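Local coordinates for protein Dot/Icm T4SS effector (Legionella pneumophila, PDB 6VVC) that is an effector kinase that Legionella pneumophila delivers through its Dot/Icm type IV secretion system and that host inositol hexakisphosphate activates, at residues V47-F52 / D59-W64; H29-P34 / F116-N121; H123-Q128 / L142-I147. All coordinates share one frame; numbering follows the deposited sequence.

Contact 1: V47-F52 / D59-W64; sequences VYAVRF and DYVLMW
An antiparallel beta hairpin, strands 46-53 and 56-65 of a four-stranded sheet, brings Val47-Phe52 against Asp59-Trp64 and carries a classic beta bulge at its far end. There Met63 and Trp64 both face Val47: Val47 O accepts Met63 N at 2.8 Å and, only weakly, Trp64 N at 3.5 Å, while Val47 N gives a nearly straight bond to Trp64 O. Beyond the bulge the ladder is regular, with Ala49 and Val61 exchanging two bonds, Ala49 N to Val61 O and Val61 N to Ala49 O, and Arg51 N reaching Asp59 O at 2.9 Å. The extra residue shifts the register by one, and the Trp64 indole lies beside Val47, whose CB sits over the five-membered ring, 3.9 Å from its centroid; CG2 touches NE1 and CG1 spreads over CZ2. Met63 bends at its last torsion (chi3 -59°), which brings its CE to 3.9 Å from Val47 CG1 while SD rests on Ala49 CB. On the face bearing Tyr48, Val50, Tyr60 and Leu62, Leu62 CG sits over the Tyr48 ring, 4.1 Å from its centroid, and the two tyrosine rings meet obliquely with planes at 72°. Helix 16-21 covers this side through Ile20. At the turn-proximal end, one water accepts from Arg51 NH1 and donates to Asp59 OD2 at 2.8 Å, bridging charges that do not touch directly; Arg51 also forms salt bridges to Glu126 and Glu37, and Asp59 one to Lys132. The hairpin thus joins an apolar bulge end, where sulfur, valine and indole pack together, to a charged end whose opposite charges probably stabilise one another through water, with further partners on helix 114-133 and at Glu37.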
loop_
_atom_site.group_PDB
_atom_site.type_symbol
_atom_site.label_atom_id
_atom_site.label_comp_id
_atom_site.label_asym_id
_atom_site.label_seq_id
_atom_site.Cartn_x
_atom_site.Cartn_y
_atom_site.Cartn_z
ATOM N N VAL A 47 3.519 14.493 -8.809
ATOM C CA VAL A 47 4.260 13.644 -9.737
ATOM C C VAL A 47 3.367 12.484 -10.156
ATOM O O VAL A 47 2.825 11.764 -9.308
ATOM C CB VAL A 47 5.575 13.145 -9.113
ATOM C CG1 VAL A 47 6.290 12.185 -10.054
ATOM C CG2 VAL A 47 6.474 14.330 -8.786
ATOM N N TYR A 48 3.227 12.306 -11.470
ATOM C CA TYR A 48 2.319 11.341 -12.064
ATOM C C TYR A 48 3.087 10.364 -12.945
ATOM O O TYR A 48 4.093 10.721 -13.565
ATOM C CB TYR A 48 1.256 12.033 -12.941
ATOM C CG TYR A 48 0.299 12.968 -12.233
ATOM C CD1 TYR A 48 0.670 14.263 -11.907
ATOM C CD2 TYR A 48 -0.995 12.565 -11.930
ATOM C CE1 TYR A 48 -0.210 15.124 -11.276
ATOM C CE2 TYR A 48 -1.882 13.417 -11.302
ATOM C CZ TYR A 48 -1.486 14.696 -10.978
ATOM O OH TYR A 48 -2.369 15.546 -10.351
ATOM N N ALA A 49 2.597 9.130 -13.012
ATOM C CA ALA A 49 2.993 8.188 -14.051
ATOM C C ALA A 49 1.889 8.143 -15.100
ATOM O O ALA A 49 0.706 8.047 -14.756
ATOM C CB ALA A 49 3.240 6.791 -13.483
ATOM N N VAL A 50 2.274 8.226 -16.372
ATOM C CA VAL A 50 1.333 8.188 -17.485
ATOM C C VAL A 50 1.670 6.989 -18.356
ATOM O O VAL A 50 2.821 6.824 -18.778
ATOM C CB VAL A 50 1.370 9.482 -18.319
ATOM C CG1 VAL A 50 0.409 9.373 -19.501
ATOM C CG2 VAL A 50 1.025 10.683 -17.457
ATOM N N ARG A 51 0.666 6.164 -18.632
ATOM C CA ARG A 51 0.821 5.020 -19.517
ATOM C C ARG A 51 0.524 5.426 -20.953
ATOM O O ARG A 51 -0.456 6.128 -21.223
ATOM C CB ARG A 51 -0.109 3.888 -19.083
ATOM C CG ARG A 51 -0.204 2.749 -20.076
ATOM C CD ARG A 51 -1.063 1.615 -19.539
ATOM N NE ARG A 51 -0.249 0.439 -19.248
ATOM C CZ ARG A 51 -0.179 -0.178 -18.071
ATOM N NH1 ARG A 51 -0.894 0.233 -17.030
ATOM N NH2 ARG A 51 0.608 -1.234 -17.942
ATOM N N PHE A 52 1.371 4.971 -21.875
ATOM C CA PHE A 52 1.256 5.306 -23.284
ATOM C C PHE A 52 1.101 4.046 -24.126
ATOM O O PHE A 52 1.524 2.954 -23.734
ATOM C CB PHE A 52 2.483 6.086 -23.776
ATOM C CG PHE A 52 2.478 7.536 -23.391
ATOM C CD1 PHE A 52 2.989 7.948 -22.170
ATOM C CD2 PHE A 52 1.972 8.492 -24.257
ATOM C CE1 PHE A 52 2.990 9.283 -21.819
ATOM C CE2 PHE A 52 1.969 9.829 -23.912
ATOM C CZ PHE A 52 2.479 10.225 -22.692
ATOM N N ASP A 59 -3.674 6.581 -19.654
ATOM C CA ASP A 59 -4.103 6.532 -18.265
ATOM C C ASP A 59 -3.012 7.179 -17.431
ATOM O O ASP A 59 -1.856 7.260 -17.855
ATOM C CB ASP A 59 -4.351 5.088 -17.824
ATOM C CG ASP A 59 -5.153 4.995 -16.552
ATOM O OD1 ASP A 59 -5.705 6.027 -16.109
ATOM O OD2 ASP A 59 -5.234 3.879 -15.996
ATOM N N TYR A 60 -3.388 7.645 -16.240
ATOM C CA TYR A 60 -2.430 8.262 -15.335
ATOM C C TYR A 60 -2.756 7.875 -13.901
ATOM O O TYR A 60 -3.883 7.494 -13.578
ATOM C CB TYR A 60 -2.411 9.796 -15.469
ATOM C CG TYR A 60 -3.694 10.480 -15.050
ATOM C CD1 TYR A 60 -3.910 10.847 -13.728
ATOM C CD2 TYR A 60 -4.685 10.769 -15.978
ATOM C CE1 TYR A 60 -5.078 11.472 -13.341
ATOM C CE2 TYR A 60 -5.856 11.396 -15.601
ATOM C CZ TYR A 60 -6.046 11.745 -14.281
ATOM O OH TYR A 60 -7.211 12.369 -13.900
ATOM N N VAL A 61 -1.743 7.971 -13.044
ATOM C CA VAL A 61 -1.903 7.763 -11.610
ATOM C C VAL A 61 -0.996 8.743 -10.878
ATOM O O VAL A 61 0.168 8.932 -11.249
ATOM C CB VAL A 61 -1.594 6.308 -11.198
ATOM C CG1 VAL A 61 -0.184 5.913 -11.613
ATOM C CG2 VAL A 61 -1.787 6.134 -9.698
ATOM N N LEU A 62 -1.537 9.370 -9.840
ATOM C CA LEU A 62 -0.809 10.344 -9.038
ATOM C C LEU A 62 -0.021 9.604 -7.966
ATOM O O LEU A 62 -0.605 8.912 -7.125
ATOM C CB LEU A 62 -1.788 11.340 -8.419
ATOM C CG LEU A 62 -1.234 12.606 -7.766
ATOM C CD1 LEU A 62 -2.376 13.583 -7.518
ATOM C CD2 LEU A 62 -0.511 12.285 -6.469
ATOM N N MET A 63 1.303 9.749 -7.989
ATOM C CA MET A 63 2.172 8.971 -7.112
ATOM C C MET A 63 2.543 9.710 -5.834
ATOM O O MET A 63 2.430 9.143 -4.742
ATOM C CB MET A 63 3.436 8.549 -7.874
ATOM C CG MET A 63 3.145 7.640 -9.061
ATOM S SD MET A 63 4.622 6.936 -9.819
ATOM C CE MET A 63 5.503 8.421 -10.294
ATOM N N TRP A 64 2.986 10.963 -5.932
ATOM C CA TRP A 64 3.331 11.718 -4.735
ATOM C C TRP A 64 3.309 13.208 -5.043
ATOM O O TRP A 64 3.246 13.629 -6.200
ATOM C CB TRP A 64 4.700 11.299 -4.174
ATOM C CG TRP A 64 5.897 11.686 -5.007
ATOM C CD1 TRP A 64 6.476 12.919 -5.093
ATOM C CD2 TRP A 64 6.677 10.819 -5.842
ATOM N NE1 TRP A 64 7.559 12.878 -5.938
ATOM C CE2 TRP A 64 7.704 11.599 -6.410
ATOM C CE3 TRP A 64 6.603 9.461 -6.166
ATOM C CZ2 TRP A 64 8.647 11.068 -7.287
ATOM C CZ3 TRP A 64 7.541 8.934 -7.038
ATOM C CH2 TRP A 64 8.549 9.737 -7.587
HETATM O O HOH W 1 -3.811 1.739 -17.199
#

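Contact 2: H29-P34 / F116-N121; sequences HYLSEP and FYEEIN. With EDO (1,2-ethanediol), chain B.
Polar bonds between Ser32 and Glu118 and between Tyr30 and Asn121 tie the loop His29-Pro34 to the helix segment Phe116-Asn121. Glu118 OE2 takes two donors from one residue. Ser32 OG gives it a bond of 2.8 Å on the syn lone pair, the side of the other carboxylate oxygen, and Ser32 N approaches the same oxygen at 3.2 Å from well above the carboxylate plane. The glutamate chain is stretched out, CG anti to the backbone N (chi1 172°) and chi2 also extended, which carries the carboxylate from the helix across to the loop; Ser32 OG, tucked between its own N and carbonyl carbon, turns to meet it. Nearly one turn further along the helix, Asn121 ND2 donates to Tyr30 O at 3.0 Å, in the carbonyl plane and on a lone pair, with the acceptor also lying almost in the amide plane. The same amide nitrogen donates to Trp145 O, so its position is fixed from two backbone carbonyls.

Apolar contact is slight and falls between these two bonds: Leu31 CD2 rests 4.0 Å from Glu118 CG, the two side chains crossing at about a right angle.

A bound 1,2-ethanediol, probably from the crystallisation liquor, adds a third kind of contact on the loop side. Its O2 lies 2.5 Å from Tyr30 OH, a hydrogen bond so short that the exact distance is doubtful, and its carbons lie over one face of the His29 ring, with C2 3.7 Å from CG.

Helix 114-133 supplies the Glu118 and Asn121 partners, strand 38-43 backs the loop through Ile40 against Tyr30 and Phe38 against Leu31, and strand 144-146 packs against Tyr30 and Asn121 through Leu144.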
loop_
_atom_site.group_PDB
_atom_site.type_symbol
_atom_site.label_atom_id
_atom_site.label_comp_id
_atom_site.label_asym_id
_atom_site.label_seq_id
_atom_site.Cartn_x
_atom_site.Cartn_y
_atom_site.Cartn_z
ATOM N N HIS A 29 14.884 10.522 -15.014
ATOM C CA HIS A 29 15.311 10.240 -13.652
ATOM C C HIS A 29 14.937 8.835 -13.197
ATOM O O HIS A 29 15.497 8.354 -12.206
ATOM C CB HIS A 29 14.704 11.257 -12.680
ATOM C CG HIS A 29 15.290 12.631 -12.789
ATOM N ND1 HIS A 29 16.267 13.093 -11.933
ATOM C CD2 HIS A 29 15.029 13.647 -13.644
ATOM C CE1 HIS A 29 16.588 14.331 -12.260
ATOM N NE2 HIS A 29 15.851 14.693 -13.296
ATOM N N TYR A 30 14.019 8.165 -13.899
ATOM C CA TYR A 30 13.442 6.927 -13.388
ATOM C C TYR A 30 13.412 5.805 -14.420
ATOM O O TYR A 30 13.505 4.627 -14.058
ATOM C CB TYR A 30 12.022 7.195 -12.874
ATOM C CG TYR A 30 11.957 8.215 -11.760
ATOM C CD1 TYR A 30 12.447 7.921 -10.494
ATOM C CD2 TYR A 30 11.397 9.467 -11.970
ATOM C CE1 TYR A 30 12.387 8.850 -9.473
ATOM C CE2 TYR A 30 11.332 10.401 -10.954
ATOM C CZ TYR A 30 11.827 10.086 -9.707
ATOM O OH TYR A 30 11.766 11.012 -8.689
ATOM N N LEU A 31 13.271 6.149 -15.699
ATOM C CA LEU A 31 13.266 5.173 -16.780
ATOM C C LEU A 31 14.258 5.616 -17.848
ATOM O O LEU A 31 14.517 6.810 -18.018
ATOM C CB LEU A 31 11.868 5.005 -17.408
ATOM C CG LEU A 31 10.726 4.508 -16.518
ATOM C CD1 LEU A 31 9.421 4.525 -17.303
ATOM C CD2 LEU A 31 10.995 3.114 -15.971
ATOM N N SER A 32 14.809 4.645 -18.568
ATOM C CA SER A 32 15.834 4.942 -19.556
ATOM C C SER A 32 15.195 5.373 -20.881
ATOM O O SER A 32 13.975 5.344 -21.058
ATOM C CB SER A 32 16.748 3.731 -19.757
ATOM O OG SER A 32 16.047 2.633 -20.311
ATOM N N GLU A 33 16.052 5.772 -21.818
ATOM C CA GLU A 33 15.574 6.418 -23.040
ATOM C C GLU A 33 14.643 5.540 -23.864
ATOM O O GLU A 33 13.535 5.999 -24.198
ATOM C CB GLU A 33 16.780 6.871 -23.870
ATOM C CG GLU A 33 17.619 7.949 -23.202
ATOM C CD GLU A 33 18.838 8.329 -24.023
ATOM O OE1 GLU A 33 19.149 7.606 -24.993
ATOM O OE2 GLU A 33 19.483 9.348 -23.699
ATOM N N PRO A 34 14.997 4.305 -24.227
ATOM C CA PRO A 34 14.186 3.562 -25.198
ATOM C C PRO A 34 12.878 3.003 -24.656
ATOM O O PRO A 34 12.174 2.311 -25.397
ATOM C CB PRO A 34 15.126 2.425 -25.633
ATOM C CG PRO A 34 15.988 2.192 -24.451
ATOM C CD PRO A 34 16.189 3.540 -23.803
ATOM N N PHE A 116 18.883 -3.033 -13.473
ATOM C CA PHE A 116 18.297 -3.750 -12.343
ATOM C C PHE A 116 17.256 -2.892 -11.632
ATOM O O PHE A 116 16.165 -3.373 -11.299
ATOM C CB PHE A 116 19.418 -4.163 -11.384
ATOM C CG PHE A 116 18.945 -4.831 -10.123
ATOM C CD1 PHE A 116 18.741 -6.200 -10.082
ATOM C CD2 PHE A 116 18.738 -4.092 -8.969
ATOM C CE1 PHE A 116 18.320 -6.819 -8.920
ATOM C CE2 PHE A 116 18.317 -4.706 -7.802
ATOM C CZ PHE A 116 18.108 -6.072 -7.778
ATOM N N TYR A 117 17.573 -1.619 -11.400
ATOM C CA TYR A 117 16.647 -0.728 -10.715
ATOM C C TYR A 117 15.498 -0.294 -11.613
ATOM O O TYR A 117 14.381 -0.087 -11.129
ATOM C CB TYR A 117 17.395 0.501 -10.196
ATOM C CG TYR A 117 18.431 0.175 -9.146
ATOM C CD1 TYR A 117 18.053 -0.146 -7.851
ATOM C CD2 TYR A 117 19.787 0.194 -9.448
ATOM C CE1 TYR A 117 18.994 -0.445 -6.885
ATOM C CE2 TYR A 117 20.736 -0.101 -8.486
ATOM C CZ TYR A 117 20.333 -0.421 -7.206
ATOM O OH TYR A 117 21.270 -0.718 -6.244
ATOM N N GLU A 118 15.751 -0.151 -12.915
ATOM C CA GLU A 118 14.690 0.233 -13.838
ATOM C C GLU A 118 13.621 -0.848 -13.942
ATOM O O GLU A 118 12.436 -0.539 -14.099
ATOM C CB GLU A 118 15.284 0.540 -15.211
ATOM C CG GLU A 118 14.259 0.769 -16.306
ATOM C CD GLU A 118 14.891 1.275 -17.587
ATOM O OE1 GLU A 118 16.130 1.437 -17.617
ATOM O OE2 GLU A 118 14.151 1.514 -18.563
ATOM N N GLU A 119 14.018 -2.123 -13.869
ATOM C CA GLU A 119 13.027 -3.194 -13.838
ATOM C C GLU A 119 12.164 -3.100 -12.586
ATOM O O GLU A 119 10.964 -3.395 -12.625
ATOM C CB GLU A 119 13.716 -4.556 -13.910
ATOM C CG GLU A 119 14.264 -4.905 -15.283
ATOM C CD GLU A 119 14.813 -6.319 -15.348
ATOM O OE1 GLU A 119 16.049 -6.477 -15.435
ATOM O OE2 GLU A 119 14.008 -7.273 -15.300
ATOM N N ILE A 120 12.759 -2.689 -11.462
ATOM C CA ILE A 120 11.984 -2.512 -10.238
ATOM C C ILE A 120 11.004 -1.357 -10.394
ATOM O O ILE A 120 9.834 -1.462 -10.003
ATOM C CB ILE A 120 12.927 -2.301 -9.037
ATOM C CG1 ILE A 120 13.803 -3.541 -8.838
ATOM C CG2 ILE A 120 12.129 -2.013 -7.770
ATOM C CD1 ILE A 120 14.871 -3.399 -7.767
ATOM N N ASN A 121 11.455 -0.240 -10.973
ATOM C CA ASN A 121 10.565 0.902 -11.163
ATOM C C ASN A 121 9.365 0.528 -12.028
ATOM O O ASN A 121 8.235 0.945 -11.747
ATOM C CB ASN A 121 11.322 2.077 -11.786
ATOM C CG ASN A 121 12.230 2.783 -10.790
ATOM O OD1 ASN A 121 12.203 2.495 -9.593
ATOM N ND2 ASN A 121 13.029 3.722 -11.283
HETATM C C1 EDO B . 13.858 14.749 -9.581
HETATM O O1 EDO B . 12.991 15.884 -9.691
HETATM C C2 EDO B . 13.087 13.479 -9.919
HETATM O O2 EDO B . 11.857 13.453 -9.186
#

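Contact 3: H123-Q128 / L142-I147; sequences HIIEQQ and LGLWNI
Gln128 NE2 donates to two waters that carry it to the backbone of Leu142, one on each polar atom of that residue. The first water is 2.8 Å from NE2 and in turn accepts from Leu142 N at 2.9 Å; the second is 3.0 Å from NE2 and donates weakly to Leu142 O. The glutamine reaches this position by folding at its second torsion (chi2 -82°), which turns the amide alongside Leu142, so that NE2 also lies 3.5 Å from Leu142 CB and the amide carbon CD touches Leu142 CD1. The two side chains run past one another, pointing opposite ways. The amide oxygen, Gln128 OE1, is taken by Gln137 NE2.

A turn earlier along helix 114-133, Ile124 and Leu144 make the apolar part of the contact. Leu144 CD2 comes within 3.6 Å of Ile124 CG2 and 3.8 Å of its CB, and the same methyl reaches Ile125 CG1 at a looser 4.3 Å. Ile124 CG2, placed anti to the backbone N (and beside the carbonyl carbon), also meets Gly143 O at 3.5 Å.

Strand 144-146 and the residues leading into it therefore lie against the helix by methyl packing at one point and by water-mediated hydrogen bonds at another. Gln128 is buried, and the two waters and Gln137 between them satisfy both ends of its amide, while the backbone N of Leu142 is joined to the helix without any direct hydrogen bond between the two segments.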
loop_
_atom_site.group_PDB
_atom_site.type_symbol
_atom_site.label_atom_id
_atom_site.label_comp_id
_atom_site.label_asym_id
_atom_site.label_seq_id
_atom_site.Cartn_x
_atom_site.Cartn_y
_atom_site.Cartn_z
ATOM N N HIS A 123 8.018 -2.372 -12.211
ATOM C CA HIS A 123 7.141 -3.152 -11.343
ATOM C C HIS A 123 6.343 -2.238 -10.418
ATOM O O HIS A 123 5.140 -2.443 -10.219
ATOM C CB HIS A 123 7.971 -4.154 -10.537
ATOM C CG HIS A 123 7.157 -5.170 -9.799
ATOM N ND1 HIS A 123 7.576 -5.739 -8.615
ATOM C CD2 HIS A 123 5.961 -5.737 -10.087
ATOM C CE1 HIS A 123 6.668 -6.605 -8.199
ATOM N NE2 HIS A 123 5.678 -6.621 -9.074
ATOM N N ILE A 124 6.993 -1.213 -9.859
ATOM C CA ILE A 124 6.304 -0.296 -8.957
ATOM C C ILE A 124 5.226 0.483 -9.700
ATOM O O ILE A 124 4.117 0.673 -9.189
ATOM C CB ILE A 124 7.312 0.653 -8.283
ATOM C CG1 ILE A 124 8.243 -0.129 -7.356
ATOM C CG2 ILE A 124 6.575 1.746 -7.516
ATOM C CD1 ILE A 124 9.427 0.675 -6.867
ATOM N N ILE A 125 5.536 0.967 -10.905
ATOM C CA ILE A 125 4.540 1.709 -11.673
ATOM C C ILE A 125 3.319 0.838 -11.934
ATOM O O ILE A 125 2.175 1.293 -11.827
ATOM C CB ILE A 125 5.150 2.235 -12.986
ATOM C CG1 ILE A 125 6.183 3.323 -12.684
ATOM C CG2 ILE A 125 4.052 2.762 -13.906
ATOM C CD1 ILE A 125 7.071 3.683 -13.856
ATOM N N GLU A 126 3.543 -0.431 -12.277
ATOM C CA GLU A 126 2.423 -1.339 -12.486
ATOM C C GLU A 126 1.692 -1.623 -11.181
ATOM O O GLU A 126 0.477 -1.849 -11.190
ATOM C CB GLU A 126 2.914 -2.639 -13.124
ATOM C CG GLU A 126 1.868 -3.332 -13.979
ATOM C CD GLU A 126 1.419 -2.475 -15.145
ATOM O OE1 GLU A 126 2.278 -2.082 -15.964
ATOM O OE2 GLU A 126 0.210 -2.178 -15.236
ATOM N N GLN A 127 2.408 -1.617 -10.053
ATOM C CA GLN A 127 1.737 -1.711 -8.762
ATOM C C GLN A 127 0.793 -0.534 -8.553
ATOM O O GLN A 127 -0.327 -0.706 -8.057
ATOM C CB GLN A 127 2.769 -1.778 -7.635
ATOM C CG GLN A 127 3.487 -3.115 -7.548
ATOM C CD GLN A 127 4.728 -3.078 -6.670
ATOM O OE1 GLN A 127 5.085 -2.042 -6.112
ATOM N NE2 GLN A 127 5.392 -4.221 -6.548
ATOM N N GLN A 128 1.221 0.670 -8.942
ATOM C CA GLN A 128 0.389 1.854 -8.753
ATOM C C GLN A 128 -0.925 1.735 -9.517
ATOM O O GLN A 128 -1.998 2.033 -8.981
ATOM C CB GLN A 128 1.156 3.102 -9.189
ATOM C CG GLN A 128 2.310 3.476 -8.274
ATOM C CD GLN A 128 1.858 4.264 -7.061
ATOM O OE1 GLN A 128 0.718 4.137 -6.612
ATOM N NE2 GLN A 128 2.750 5.090 -6.525
ATOM N N LEU A 142 4.151 5.662 -2.384
ATOM C CA LEU A 142 5.216 4.855 -2.961
ATOM C C LEU A 142 6.161 5.730 -3.775
ATOM O O LEU A 142 5.724 6.647 -4.476
ATOM C CB LEU A 142 4.638 3.756 -3.861
ATOM C CG LEU A 142 3.558 2.866 -3.244
ATOM C CD1 LEU A 142 3.023 1.870 -4.265
ATOM C CD2 LEU A 142 4.109 2.145 -2.028
ATOM N N GLY A 143 7.459 5.428 -3.690
ATOM C CA GLY A 143 8.468 6.112 -4.452
ATOM C C GLY A 143 9.057 5.250 -5.550
ATOM O O GLY A 143 8.508 4.205 -5.929
ATOM N N LEU A 144 10.202 5.692 -6.066
ATOM C CA LEU A 144 10.888 5.017 -7.157
ATOM C C LEU A 144 12.390 5.135 -6.946
ATOM O O LEU A 144 12.864 5.983 -6.185
ATOM C CB LEU A 144 10.514 5.615 -8.523
ATOM C CG LEU A 144 9.086 5.456 -9.044
ATOM C CD1 LEU A 144 8.915 6.271 -10.319
ATOM C CD2 LEU A 144 8.758 3.995 -9.298
ATOM N N TRP A 145 13.139 4.275 -7.633
ATOM C CA TRP A 145 14.592 4.386 -7.664
ATOM C C TRP A 145 14.990 5.481 -8.645
ATOM O O TRP A 145 14.605 5.439 -9.820
ATOM C CB TRP A 145 15.238 3.065 -8.075
ATOM C CG TRP A 145 15.227 2.001 -7.028
ATOM C CD1 TRP A 145 14.339 0.970 -6.916
ATOM C CD2 TRP A 145 16.162 1.845 -5.953
ATOM N NE1 TRP A 145 14.660 0.185 -5.834
ATOM C CE2 TRP A 145 15.775 0.702 -5.226
ATOM C CE3 TRP A 145 17.286 2.563 -5.534
ATOM C CZ2 TRP A 145 16.470 0.260 -4.102
ATOM C CZ3 TRP A 145 17.978 2.122 -4.417
ATOM C CH2 TRP A 145 17.566 0.982 -3.714
ATOM N N ASN A 146 15.761 6.455 -8.180
ATOM C CA ASN A 146 16.304 7.484 -9.054
ATOM C C ASN A 146 17.597 6.967 -9.683
ATOM O O ASN A 146 18.566 6.683 -8.970
ATOM C CB ASN A 146 16.546 8.777 -8.281
ATOM C CG ASN A 146 16.925 9.935 -9.183
ATOM O OD1 ASN A 146 17.886 9.855 -9.948
ATOM N ND2 ASN A 146 16.161 11.017 -9.105
ATOM N N ILE A 147 17.604 6.846 -11.008
ATOM C CA ILE A 147 18.730 6.288 -11.749
ATOM C C ILE A 147 19.382 7.341 -12.646
ATOM O O ILE A 147 20.136 6.994 -13.554
ATOM C CB ILE A 147 18.302 5.061 -12.568
ATOM C CG1 ILE A 147 17.164 5.436 -13.525
ATOM C CG2 ILE A 147 17.886 3.922 -11.646
ATOM C CD1 ILE A 147 16.883 4.397 -14.585
HETATM O O HOH W 2 2.093 6.548 -4.214
HETATM O O HOH W 3 5.601 5.376 -7.324
#

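In the fold
Helix 114-133 links the three contacts: its start faces the 29-34 loop in contact 2, its middle takes up 142-147 in contact 3, and through Glu126 it also holds Arg51 of contact 1. Contacts 2 and 3 lie closest, about 9 Å between centres; besides the shared Asn121 amide, His29 O and Ile147 N probably hydrogen-bond at 2.9 Å, and Tyr117 CD1 packs 3.3 Å from Trp145 CD2. Contacts 1 and 3 are about 11 Å apart, Met63 and Trp64 packing on Gln128 and the Leu142-Gly143 backbone; contacts 1 and 2 are about 15 Å apart, where Trp64 meets Tyr30 close to the bound ethanediol. Together they join sheet, loop and helix on one side of the chain's centre.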